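Local atomic coordinates of metalloprotease stcE (Escherichia coli, PDB entry 4DNY), a protein that probably cleaves mucin-type O-glycoproteins as a secreted zinc metalloprotease of the metzincin type, of which this is a beta-sandwich fragment. Residues K26-V31 against N35-A40; S43-H48 against V55-A60; P74-K79 against G115-S120; R98-T101 against T107-F110. One frame throughout, in Å; residues are numbered along the deposited sequence.

Interaction 1: residues K26-V31 against N35-A40; sequences KIINTV and NKLSDA
Val-31 and Asn-35 are joined by a helical backbone bond, and Ile-28 and Leu-37 meet in the buried part of the contact: edge strand 25-28 of the five-stranded sheet leads into a short helix, and the chain then returns over the sheet. Thr-30 stands at the N-cap position, just ahead of the helix.

The polar part is a single backbone bond. Asn-35 N donates to Val-31 O at 2.9 Å, an i to i+4 helical bond with an N-H...O angle of 153°.

The apolar contact is between the methyl ends of Ile-28 and Leu-37, which approach loosely, Ile-28 CD1 lying 4.3 Å from Leu-37 CD2. Both side chains also rest on Ile-57 of strand 54-60, and Leu-37 touches Ile-45 of helix 43-49, which suits branched aliphatic residues with no polar group to satisfy.

A separate van der Waals contact, of a methyl with an amide, lies at the surface, where the side chains of Val-31 and Asn-35 run side by side and point the same way. A valine and an asparagine are at ease in this exposed place, since the polar amide tolerates water while its flank leans on a methyl group.

The Asn-35 side chain is folded back beside its own backbone N (chi1 -79°), which carries the amide close to Val-31. Its ND2 lies 3.5 Å from Val-31 O, at too poor an angle for a hydrogen bond, and 3.6 Å from Val-31 CG1.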
loop_
_atom_site.group_PDB
_atom_site.type_symbol
_atom_site.label_atom_id
_atom_site.label_comp_id
_atom_site.label_asym_id
_atom_site.label_seq_id
_atom_site.Cartn_x
_atom_site.Cartn_y
_atom_site.Cartn_z
ATOM N N LYS A 26 -0.039 -6.098 -9.125
ATOM C CA LYS A 26 -0.940 -5.043 -9.596
ATOM C C LYS A 26 -0.338 -3.715 -9.392
ATOM O O LYS A 26 -0.011 -3.345 -8.300
ATOM C CB LYS A 26 -2.258 -5.128 -8.832
ATOM C CG LYS A 26 -3.133 -3.902 -8.984
ATOM C CD LYS A 26 -3.773 -3.740 -10.376
ATOM C CE LYS A 26 -4.564 -2.413 -10.465
ATOM N NZ LYS A 26 -5.295 -2.225 -11.756
ATOM N N ILE A 27 -0.249 -2.930 -10.474
ATOM C CA ILE A 27 0.216 -1.540 -10.346
ATOM C C ILE A 27 -0.976 -0.608 -10.379
ATOM O O ILE A 27 -1.831 -0.722 -11.228
ATOM C CB ILE A 27 1.170 -1.154 -11.516
ATOM C CG1 ILE A 27 2.464 -1.921 -11.397
ATOM C CG2 ILE A 27 1.453 0.332 -11.548
ATOM C CD1 ILE A 27 2.311 -3.297 -11.818
ATOM N N ILE A 28 -1.028 0.347 -9.439
ATOM C CA ILE A 28 -2.051 1.368 -9.411
ATOM C C ILE A 28 -1.362 2.613 -9.741
ATOM O O ILE A 28 -0.543 3.081 -9.005
ATOM C CB ILE A 28 -2.726 1.427 -7.971
ATOM C CG1 ILE A 28 -3.529 0.162 -7.740
ATOM C CG2 ILE A 28 -3.536 2.756 -7.808
ATOM C CD1 ILE A 28 -4.133 0.022 -6.365
ATOM N N ASN A 29 -1.610 3.179 -10.921
ATOM C CA ASN A 29 -0.870 4.349 -11.419
ATOM C C ASN A 29 -1.705 5.242 -12.306
ATOM O O ASN A 29 -1.144 5.966 -13.141
ATOM C CB ASN A 29 0.399 3.923 -12.167
ATOM C CG ASN A 29 0.102 3.182 -13.466
ATOM O OD1 ASN A 29 -1.019 2.784 -13.702
ATOM N ND2 ASN A 29 1.127 2.964 -14.302
ATOM N N THR A 30 -3.014 5.223 -12.091
ATOM C CA THR A 30 -3.904 6.130 -12.848
ATOM C C THR A 30 -4.748 6.908 -11.869
ATOM O O THR A 30 -4.896 6.497 -10.714
ATOM C CB THR A 30 -4.849 5.311 -13.774
ATOM O OG1 THR A 30 -5.585 4.391 -12.965
ATOM C CG2 THR A 30 -4.055 4.590 -14.843
ATOM N N VAL A 31 -5.331 8.031 -12.334
ATOM C CA VAL A 31 -6.085 8.933 -11.442
ATOM C C VAL A 31 -7.269 8.240 -10.800
ATOM O O VAL A 31 -7.451 8.309 -9.581
ATOM C CB VAL A 31 -6.512 10.221 -12.154
ATOM C CG1 VAL A 31 -7.399 11.048 -11.176
ATOM C CG2 VAL A 31 -5.284 11.004 -12.597
ATOM N N ASN A 35 -7.670 7.594 -6.784
ATOM C CA ASN A 35 -8.774 8.246 -6.090
ATOM C C ASN A 35 -9.519 7.298 -5.122
ATOM O O ASN A 35 -10.096 7.771 -4.143
ATOM C CB ASN A 35 -9.771 8.821 -7.125
ATOM C CG ASN A 35 -9.342 10.099 -7.720
ATOM O OD1 ASN A 35 -8.405 10.746 -7.254
ATOM N ND2 ASN A 35 -10.041 10.507 -8.797
ATOM N N LYS A 36 -9.512 6.006 -5.387
ATOM C CA LYS A 36 -10.181 5.015 -4.524
ATOM C C LYS A 36 -9.441 4.743 -3.215
ATOM O O LYS A 36 -9.987 4.069 -2.336
ATOM C CB LYS A 36 -10.440 3.716 -5.262
ATOM C CG LYS A 36 -11.345 3.807 -6.515
ATOM C CD LYS A 36 -11.504 2.404 -7.114
ATOM C CE LYS A 36 -12.337 2.434 -8.383
ATOM N NZ LYS A 36 -12.425 1.041 -8.941
ATOM N N LEU A 37 -8.193 5.202 -3.092
ATOM C CA LEU A 37 -7.339 4.797 -1.992
ATOM C C LEU A 37 -7.672 5.463 -0.660
ATOM O O LEU A 37 -7.205 5.025 0.392
ATOM C CB LEU A 37 -5.842 5.000 -2.333
ATOM C CG LEU A 37 -5.325 4.227 -3.567
ATOM C CD1 LEU A 37 -3.888 4.653 -3.797
ATOM C CD2 LEU A 37 -5.441 2.720 -3.342
ATOM N N SER A 38 -8.472 6.511 -0.710
ATOM C CA SER A 38 -8.895 7.212 0.491
ATOM C C SER A 38 -9.974 6.426 1.272
ATOM O O SER A 38 -10.268 6.756 2.423
ATOM C CB SER A 38 -9.392 8.579 0.071
ATOM O OG SER A 38 -10.525 8.402 -0.831
ATOM N N ASP A 39 -10.467 5.340 0.688
ATOM C CA ASP A 39 -11.450 4.462 1.371
ATOM C C ASP A 39 -10.912 3.976 2.705
ATOM O O ASP A 39 -9.880 3.344 2.761
ATOM C CB ASP A 39 -11.850 3.259 0.481
ATOM C CG ASP A 39 -12.952 2.404 1.102
ATOM O OD1 ASP A 39 -14.132 2.789 1.066
ATOM O OD2 ASP A 39 -12.675 1.342 1.667
ATOM N N ALA A 40 -11.670 4.194 3.795
ATOM C CA ALA A 40 -11.181 3.869 5.126
ATOM C C ALA A 40 -10.893 2.395 5.309
ATOM O O ALA A 40 -10.094 2.001 6.159
ATOM C CB ALA A 40 -12.240 4.318 6.191
#

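Interaction 2: residues S43-H48 against V55-A60; sequences SSIHSH and VEIHTA
Ile-45 and His-48 of helix 43-49 press on Val-55 and Ile-57 of strand 54-60, so that the helix covers one face of the five-stranded sheet. Over these segments the two axes come within 9.8 Å and run at 139°, closer to antiparallel than to parallel.

Van der Waals contact, mostly apolar, makes the interface. Ile-45 and Ile-57 cross at about a right angle and touch through their delta methyls, CD1 to CD1 at 3.7 Å. At the other end, Val-55 CG2 sits 3.7 Å from His-48 CB; the histidine thus offers its aliphatic root to the sheet. Ile-28 touches His-48, Val-55 and Ile-57, tying in the edge strand.

Polar bonds stay within each segment. Ser-44 O accepts the helical N-H of His-48 and, from the same face of its plane, the hydroxyl of Ser-47. The Ser-47 OG to Ser-44 O distance is 2.6 Å. On the strand, His-58 NE2 donates to the anti lone pair of Glu-56 OE2, nearly straight at 171°, while OE1 forms salt bridges with Arg-82 and Lys-25.

With no hydrogen bond joining helix to strand, cohesion here rests on the packing of Ile-45, Val-55, Ile-57 and the CB of His-48.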
loop_
_atom_site.group_PDB
_atom_site.type_symbol
_atom_site.label_atom_id
_atom_site.label_comp_id
_atom_site.label_asym_id
_atom_site.label_seq_id
_atom_site.Cartn_x
_atom_site.Cartn_y
_atom_site.Cartn_z
ATOM N N SER A 43 -10.664 -0.775 0.560
ATOM C CA SER A 43 -11.373 -1.805 -0.198
ATOM C C SER A 43 -10.753 -2.148 -1.556
ATOM O O SER A 43 -10.712 -3.297 -1.937
ATOM C CB SER A 43 -12.856 -1.408 -0.371
ATOM O OG SER A 43 -13.452 -1.348 0.910
ATOM N N SER A 44 -10.244 -1.152 -2.300
ATOM C CA SER A 44 -9.713 -1.440 -3.625
ATOM C C SER A 44 -8.413 -2.180 -3.551
ATOM O O SER A 44 -8.185 -3.073 -4.325
ATOM C CB SER A 44 -9.559 -0.163 -4.517
ATOM O OG SER A 44 -8.605 0.715 -4.006
ATOM N N ILE A 45 -7.563 -1.824 -2.586
ATOM C CA ILE A 45 -6.307 -2.567 -2.368
ATOM C C ILE A 45 -6.668 -3.998 -2.011
ATOM O O ILE A 45 -6.096 -4.948 -2.534
ATOM C CB ILE A 45 -5.464 -1.924 -1.228
ATOM C CG1 ILE A 45 -4.907 -0.522 -1.649
ATOM C CG2 ILE A 45 -4.264 -2.862 -0.863
ATOM C CD1 ILE A 45 -4.078 0.131 -0.580
ATOM N N HIS A 46 -7.672 -4.163 -1.115
ATOM C CA HIS A 46 -8.100 -5.479 -0.691
ATOM C C HIS A 46 -8.531 -6.340 -1.908
ATOM O O HIS A 46 -8.125 -7.492 -2.060
ATOM C CB HIS A 46 -9.272 -5.322 0.299
ATOM C CG HIS A 46 -9.434 -6.459 1.248
ATOM N ND1 HIS A 46 -10.022 -6.297 2.497
ATOM C CD2 HIS A 46 -9.052 -7.758 1.168
ATOM C CE1 HIS A 46 -9.989 -7.461 3.139
ATOM N NE2 HIS A 46 -9.436 -8.367 2.348
ATOM N N SER A 47 -9.347 -5.741 -2.770
ATOM C CA SER A 47 -9.877 -6.441 -3.975
ATOM C C SER A 47 -8.714 -6.869 -4.903
ATOM O O SER A 47 -8.678 -7.974 -5.384
ATOM C CB SER A 47 -10.899 -5.569 -4.737
ATOM O OG SER A 47 -10.247 -4.390 -5.172
ATOM N N HIS A 48 -7.766 -5.964 -5.117
ATOM C CA HIS A 48 -6.608 -6.286 -5.965
ATOM C C HIS A 48 -5.679 -7.334 -5.398
ATOM O O HIS A 48 -5.111 -8.152 -6.138
ATOM C CB HIS A 48 -5.849 -4.981 -6.340
ATOM C CG HIS A 48 -6.608 -4.135 -7.308
ATOM N ND1 HIS A 48 -7.103 -4.634 -8.502
ATOM C CD2 HIS A 48 -6.963 -2.838 -7.250
ATOM C CE1 HIS A 48 -7.746 -3.664 -9.131
ATOM N NE2 HIS A 48 -7.656 -2.563 -8.400
ATOM N N VAL A 55 0.552 -5.345 -4.459
ATOM C CA VAL A 55 -0.014 -4.139 -5.098
ATOM C C VAL A 55 1.037 -3.062 -4.965
ATOM O O VAL A 55 1.553 -2.830 -3.844
ATOM C CB VAL A 55 -1.313 -3.699 -4.443
ATOM C CG1 VAL A 55 -1.695 -2.255 -4.849
ATOM C CG2 VAL A 55 -2.489 -4.685 -4.784
ATOM N N GLU A 56 1.347 -2.361 -6.055
ATOM C CA GLU A 56 2.359 -1.289 -6.064
ATOM C C GLU A 56 1.641 -0.010 -6.524
ATOM O O GLU A 56 1.126 0.032 -7.654
ATOM C CB GLU A 56 3.527 -1.627 -6.995
ATOM C CG GLU A 56 4.538 -0.492 -7.062
ATOM C CD GLU A 56 5.871 -0.900 -7.717
ATOM O OE1 GLU A 56 6.354 -2.023 -7.517
ATOM O OE2 GLU A 56 6.426 -0.086 -8.402
ATOM N N ILE A 57 1.624 0.979 -5.650
ATOM C CA ILE A 57 0.910 2.222 -5.876
ATOM C C ILE A 57 1.870 3.316 -6.200
ATOM O O ILE A 57 2.858 3.536 -5.484
ATOM C CB ILE A 57 0.131 2.587 -4.600
ATOM C CG1 ILE A 57 -0.989 1.584 -4.370
ATOM C CG2 ILE A 57 -0.414 4.073 -4.645
ATOM C CD1 ILE A 57 -1.583 1.598 -2.911
ATOM N N HIS A 58 1.616 3.984 -7.324
ATOM C CA HIS A 58 2.459 5.124 -7.763
ATOM C C HIS A 58 1.634 6.390 -7.706
ATOM O O HIS A 58 0.741 6.590 -8.531
ATOM C CB HIS A 58 2.883 4.930 -9.202
ATOM C CG HIS A 58 3.835 3.809 -9.411
ATOM N ND1 HIS A 58 4.191 3.394 -10.687
ATOM C CD2 HIS A 58 4.358 2.902 -8.547
ATOM C CE1 HIS A 58 5.031 2.373 -10.554
ATOM N NE2 HIS A 58 5.143 2.038 -9.270
ATOM N N THR A 59 1.890 7.253 -6.700
ATOM C CA THR A 59 1.294 8.586 -6.679
ATOM C C THR A 59 2.206 9.528 -7.470
ATOM O O THR A 59 3.436 9.300 -7.536
ATOM C CB THR A 59 1.075 9.070 -5.273
ATOM O OG1 THR A 59 2.278 8.903 -4.539
ATOM C CG2 THR A 59 -0.103 8.306 -4.572
ATOM N N ALA A 60 1.640 10.564 -8.040
ATOM C CA ALA A 60 2.402 11.520 -8.850
ATOM C C ALA A 60 1.706 12.835 -8.818
ATOM O O ALA A 60 0.574 12.944 -8.327
ATOM C CB ALA A 60 2.532 10.979 -10.314
#

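Interaction 3: residues P74-K79 against G115-S120; sequences PDLEGK and GQWFRS
Gly-115, just ahead of edge strand 116-119 of the beta-sandwich domain, and Trp-117 within it meet the segment that holds the type II beta turn Leu-76 to Lys-79, which leads into strand 80-86. Gly-78 takes the third position of that turn with a positive phi of 75°, a conformation easily adopted by glycine.

Gly-115 also has a positive phi, and a beta carbon there would collide with the carbonyl oxygen of the residue before. Its N donates a weak hydrogen bond to Glu-77 OE1, at 3.4 Å and a bent 134°. The glutamate reaches it because its chain leaves the turn and then bends at chi2 (55°), bringing the carboxylate back; OE2 is held by the neighbouring N-H of Asn-114, so the acid spans two successive backbone amides at the surface.

Trp-117 supplies the buried part. Its six-membered ring approaches Leu-76, Trp-117 CZ2 lying 4.2 Å from Leu-76 CD1, an aliphatic-aromatic contact in the interior that suits both residues. The indole nitrogen NE1, buried with the ring, gives its hydrogen to Pro-71 O, which helps fix the ring's rotation. Lys-79 contributes its backbone to this contact, while its ammonium group turns elsewhere to bond Leu-49 O and Asn-52 O. Obliquely to the indole, Lys-79 O stands 3.6 Å from Trp-117 CZ3 and 4.1 Å from Trp-117 CH2.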
loop_
_atom_site.group_PDB
_atom_site.type_symbol
_atom_site.label_atom_id
_atom_site.label_comp_id
_atom_site.label_asym_id
_atom_site.label_seq_id
_atom_site.Cartn_x
_atom_site.Cartn_y
_atom_site.Cartn_z
ATOM N N PRO A 74 -8.445 -11.506 7.016
ATOM C CA PRO A 74 -7.749 -12.760 6.970
ATOM C C PRO A 74 -7.070 -13.084 5.632
ATOM O O PRO A 74 -5.933 -13.594 5.621
ATOM C CB PRO A 74 -8.866 -13.786 7.267
ATOM C CG PRO A 74 -9.939 -13.053 7.899
ATOM C CD PRO A 74 -9.853 -11.635 7.468
ATOM N N ASP A 75 -7.738 -12.770 4.523
ATOM C CA ASP A 75 -7.255 -13.138 3.218
ATOM C C ASP A 75 -6.027 -12.353 2.757
ATOM O O ASP A 75 -5.503 -12.602 1.665
ATOM C CB ASP A 75 -8.385 -13.060 2.173
ATOM C CG ASP A 75 -9.002 -11.678 2.045
ATOM O OD1 ASP A 75 -8.776 -10.785 2.882
ATOM O OD2 ASP A 75 -9.756 -11.514 1.071
ATOM N N LEU A 76 -5.564 -11.429 3.605
ATOM C CA LEU A 76 -4.354 -10.605 3.293
ATOM C C LEU A 76 -3.048 -11.267 3.755
ATOM O O LEU A 76 -1.962 -10.728 3.572
ATOM C CB LEU A 76 -4.488 -9.234 3.950
ATOM C CG LEU A 76 -5.597 -8.290 3.450
ATOM C CD1 LEU A 76 -5.787 -7.113 4.364
ATOM C CD2 LEU A 76 -5.386 -7.858 1.991
ATOM N N GLU A 77 -3.134 -12.433 4.349
ATOM C CA GLU A 77 -1.978 -13.126 4.857
ATOM C C GLU A 77 -0.870 -13.264 3.811
ATOM O O GLU A 77 -1.080 -13.818 2.724
ATOM C CB GLU A 77 -2.397 -14.486 5.371
ATOM C CG GLU A 77 -1.506 -15.114 6.296
ATOM C CD GLU A 77 -1.160 -14.293 7.541
ATOM O OE1 GLU A 77 -1.987 -13.447 8.052
ATOM O OE2 GLU A 77 -0.025 -14.478 7.878
ATOM N N GLY A 78 0.306 -12.754 4.161
ATOM C CA GLY A 78 1.491 -12.783 3.310
ATOM C C GLY A 78 1.500 -11.799 2.150
ATOM O O GLY A 78 2.486 -11.756 1.373
ATOM N N LYS A 79 0.439 -11.042 2.003
ATOM C CA LYS A 79 0.337 -10.070 0.924
ATOM C C LYS A 79 1.223 -8.861 1.204
ATOM O O LYS A 79 1.506 -8.511 2.334
ATOM C CB LYS A 79 -1.120 -9.612 0.740
ATOM C CG LYS A 79 -2.056 -10.716 0.351
ATOM C CD LYS A 79 -1.716 -11.335 -0.982
ATOM C CE LYS A 79 -2.718 -12.429 -1.412
ATOM N NZ LYS A 79 -2.669 -12.780 -2.814
ATOM N N GLY A 115 -2.109 -11.300 10.659
ATOM C CA GLY A 115 -3.138 -10.321 11.018
ATOM C C GLY A 115 -2.657 -8.900 11.243
ATOM O O GLY A 115 -3.415 -8.036 11.699
ATOM N N GLN A 116 -1.386 -8.604 10.941
ATOM C CA GLN A 116 -0.819 -7.274 11.154
ATOM C C GLN A 116 0.098 -6.869 9.977
ATOM O O GLN A 116 0.917 -7.643 9.534
ATOM C CB GLN A 116 -0.022 -7.248 12.449
ATOM C CG GLN A 116 0.491 -5.859 12.880
ATOM C CD GLN A 116 1.242 -5.901 14.184
ATOM O OE1 GLN A 116 0.681 -6.144 15.242
ATOM N NE2 GLN A 116 2.563 -5.713 14.096
ATOM N N TRP A 117 0.014 -5.591 9.565
ATOM C CA TRP A 117 0.934 -5.044 8.618
ATOM C C TRP A 117 2.276 -4.720 9.277
ATOM O O TRP A 117 2.313 -4.124 10.388
ATOM C CB TRP A 117 0.407 -3.732 7.998
ATOM C CG TRP A 117 -0.710 -3.937 7.027
ATOM C CD1 TRP A 117 -2.013 -3.703 7.255
ATOM C CD2 TRP A 117 -0.604 -4.500 5.716
ATOM N NE1 TRP A 117 -2.754 -4.050 6.137
ATOM C CE2 TRP A 117 -1.894 -4.525 5.168
ATOM C CE3 TRP A 117 0.487 -4.975 4.916
ATOM C CZ2 TRP A 117 -2.147 -5.049 3.896
ATOM C CZ3 TRP A 117 0.252 -5.464 3.666
ATOM C CH2 TRP A 117 -1.080 -5.480 3.150
ATOM N N PHE A 118 3.373 -5.104 8.628
ATOM C CA PHE A 118 4.719 -4.739 8.997
ATOM C C PHE A 118 5.297 -3.840 7.903
ATOM O O PHE A 118 5.238 -4.187 6.743
ATOM C CB PHE A 118 5.587 -5.980 9.165
ATOM C CG PHE A 118 5.201 -6.793 10.344
ATOM C CD1 PHE A 118 5.847 -6.626 11.549
ATOM C CD2 PHE A 118 4.175 -7.706 10.258
ATOM C CE1 PHE A 118 5.448 -7.361 12.663
ATOM C CE2 PHE A 118 3.763 -8.415 11.401
ATOM C CZ PHE A 118 4.422 -8.240 12.566
ATOM N N ARG A 119 5.866 -2.715 8.288
ATOM C CA ARG A 119 6.546 -1.813 7.384
ATOM C C ARG A 119 8.046 -2.086 7.388
ATOM O O ARG A 119 8.695 -2.129 8.422
ATOM C CB ARG A 119 6.251 -0.347 7.766
ATOM C CG ARG A 119 6.764 0.636 6.732
ATOM C CD ARG A 119 6.396 2.084 7.095
ATOM N NE ARG A 119 7.131 2.612 8.209
ATOM C CZ ARG A 119 8.405 3.020 8.084
ATOM N NH1 ARG A 119 9.027 2.943 6.891
ATOM N NH2 ARG A 119 9.049 3.510 9.111
ATOM N N SER A 120 8.602 -2.267 6.203
ATOM C CA SER A 120 10.042 -2.448 6.028
ATOM C C SER A 120 10.795 -1.266 6.568
ATOM O O SER A 120 10.537 -0.136 6.208
ATOM C CB SER A 120 10.345 -2.655 4.561
ATOM O OG SER A 120 11.741 -2.863 4.373
#

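Interaction 4: residues R98-T101 against T107-F110; sequences RKVT and TLLF
Val-100 packs its side chain onto Leu-108 and Phe-110 across the two layers of a beta sandwich: strand 98-102 is an outermost strand of the three-stranded sheet, and strand 107-113 lies within the five-stranded one. The short segments run antiparallel at 159° with axes 9.8 Å apart, a distance spanned by side chains, so no hydrogen bond joins them.

The tight part is gathered on one methyl. Val-100 CG1 lies between its backbone N and carbonyl carbon (chi1 61°), which turns it toward the facing layer. There Val-100 CG1 meets Leu-108 CD1 tip to tip at 3.8 Å. The same methyl also touches the rim of the Phe-110 ring, near the ring plane. Valine fits because a short branched side chain suits the close approach of the layers, while leucine and phenylalanine reach up from the opposite strand. Phe-110 is the buried member, its ring held further by an edge-to-face contact with Tyr-95; Arg-119 of strand 116-119 lays its chain beside Val-100, Leu-108 and Phe-110.

Towards the loose side the interface gives out quickly. Thr-101 is exposed and its CB points away from the facing strand; only its carbonyl oxygen comes near, Thr-101 O lying 4.4 Å from Leu-108 CD1. The CB of exposed Lys-99 also points away, a place fitting for a charged residue, and the side chain rests on Thr-92 and Phe-94 of the neighbouring strand. On the packed side, the ring contact is made by one atom, Phe-110 CZ, 3.9 Å from Val-100 CG1.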
loop_
_atom_site.group_PDB
_atom_site.type_symbol
_atom_site.label_atom_id
_atom_site.label_comp_id
_atom_site.label_asym_id
_atom_site.label_seq_id
_atom_site.Cartn_x
_atom_site.Cartn_y
_atom_site.Cartn_z
ATOM N N ARG A 98 -0.913 2.271 13.308
ATOM C CA ARG A 98 0.237 3.110 12.916
ATOM C C ARG A 98 -0.044 3.931 11.679
ATOM O O ARG A 98 -0.988 3.689 10.968
ATOM C CB ARG A 98 1.466 2.236 12.721
ATOM C CG ARG A 98 1.860 1.482 14.018
ATOM C CD ARG A 98 3.216 0.836 13.901
ATOM N NE ARG A 98 3.454 -0.030 15.052
ATOM C CZ ARG A 98 4.646 -0.484 15.450
ATOM N NH1 ARG A 98 5.753 -0.151 14.787
ATOM N NH2 ARG A 98 4.748 -1.273 16.531
ATOM N N LYS A 99 0.785 4.928 11.467
ATOM C CA LYS A 99 0.742 5.723 10.253
ATOM C C LYS A 99 2.190 6.175 9.925
ATOM O O LYS A 99 3.064 6.212 10.805
ATOM C CB LYS A 99 -0.186 6.918 10.409
ATOM C CG LYS A 99 0.257 7.910 11.414
ATOM C CD LYS A 99 -0.743 9.057 11.508
ATOM C CE LYS A 99 -0.527 9.977 12.705
ATOM N NZ LYS A 99 0.850 10.490 12.882
ATOM N N VAL A 100 2.405 6.480 8.646
ATOM C CA VAL A 100 3.701 6.921 8.174
ATOM C C VAL A 100 3.462 7.917 7.054
ATOM O O VAL A 100 2.489 7.812 6.285
ATOM C CB VAL A 100 4.571 5.736 7.704
ATOM C CG1 VAL A 100 3.915 4.956 6.502
ATOM C CG2 VAL A 100 6.002 6.210 7.335
ATOM N N THR A 101 4.309 8.924 6.979
ATOM C CA THR A 101 4.253 9.902 5.883
ATOM C C THR A 101 4.966 9.383 4.605
ATOM O O THR A 101 6.102 8.916 4.671
ATOM C CB THR A 101 4.881 11.225 6.324
ATOM O OG1 THR A 101 4.136 11.708 7.432
ATOM C CG2 THR A 101 4.870 12.273 5.163
ATOM N N THR A 107 9.966 5.534 -1.296
ATOM C CA THR A 107 9.354 4.226 -1.505
ATOM C C THR A 107 9.069 3.660 -0.118
ATOM O O THR A 107 9.920 3.803 0.851
ATOM C CB THR A 107 10.309 3.296 -2.237
ATOM O OG1 THR A 107 10.500 3.712 -3.566
ATOM C CG2 THR A 107 9.810 1.837 -2.252
ATOM N N LEU A 108 7.916 3.033 0.052
ATOM C CA LEU A 108 7.535 2.353 1.281
ATOM C C LEU A 108 7.117 0.924 0.941
ATOM O O LEU A 108 6.608 0.656 -0.127
ATOM C CB LEU A 108 6.367 3.045 1.978
ATOM C CG LEU A 108 6.554 4.469 2.408
ATOM C CD1 LEU A 108 5.215 5.014 2.892
ATOM C CD2 LEU A 108 7.637 4.563 3.464
ATOM N N LEU A 109 7.309 -0.021 1.865
ATOM C CA LEU A 109 6.954 -1.401 1.600
ATOM C C LEU A 109 6.355 -2.069 2.859
ATOM O O LEU A 109 6.888 -1.866 3.976
ATOM C CB LEU A 109 8.168 -2.186 1.175
ATOM C CG LEU A 109 7.964 -3.643 0.735
ATOM C CD1 LEU A 109 7.089 -3.701 -0.553
ATOM C CD2 LEU A 109 9.283 -4.331 0.480
ATOM N N PHE A 110 5.259 -2.798 2.687
ATOM C CA PHE A 110 4.483 -3.417 3.749
ATOM C C PHE A 110 4.205 -4.875 3.427
ATOM O O PHE A 110 4.038 -5.247 2.258
ATOM C CB PHE A 110 3.140 -2.691 3.942
ATOM C CG PHE A 110 3.243 -1.253 4.309
ATOM C CD1 PHE A 110 3.181 -0.830 5.638
ATOM C CD2 PHE A 110 3.371 -0.296 3.341
ATOM C CE1 PHE A 110 3.275 0.505 5.963
ATOM C CE2 PHE A 110 3.441 1.068 3.668
ATOM C CZ PHE A 110 3.367 1.442 4.997
#

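All four contacts reach the five-stranded sheet. Interactions 1 and 2, with centres 5 Å apart, share neighbouring strands 25-28 and 54-60: Ile-28 N lies 2.8 Å from Glu-56 O, and Leu-37 CD1 packs 3.6 Å from Ile-57 CG2. Interaction 2 reaches interaction 3 through His-46 NE2, probably hydrogen-bonded to Asp-75 OD1 at 2.6 Å. Interaction 4 is nested in the chain loop closed by interaction 3, and the two meet along adjacent strands 107-113 and 116-119, where Trp-117 CE3 sits 3.6 Å from Phe-110 CB. Interactions 1 and 3 lie on opposite sides of the chain's centre, their centres about 19 Å apart.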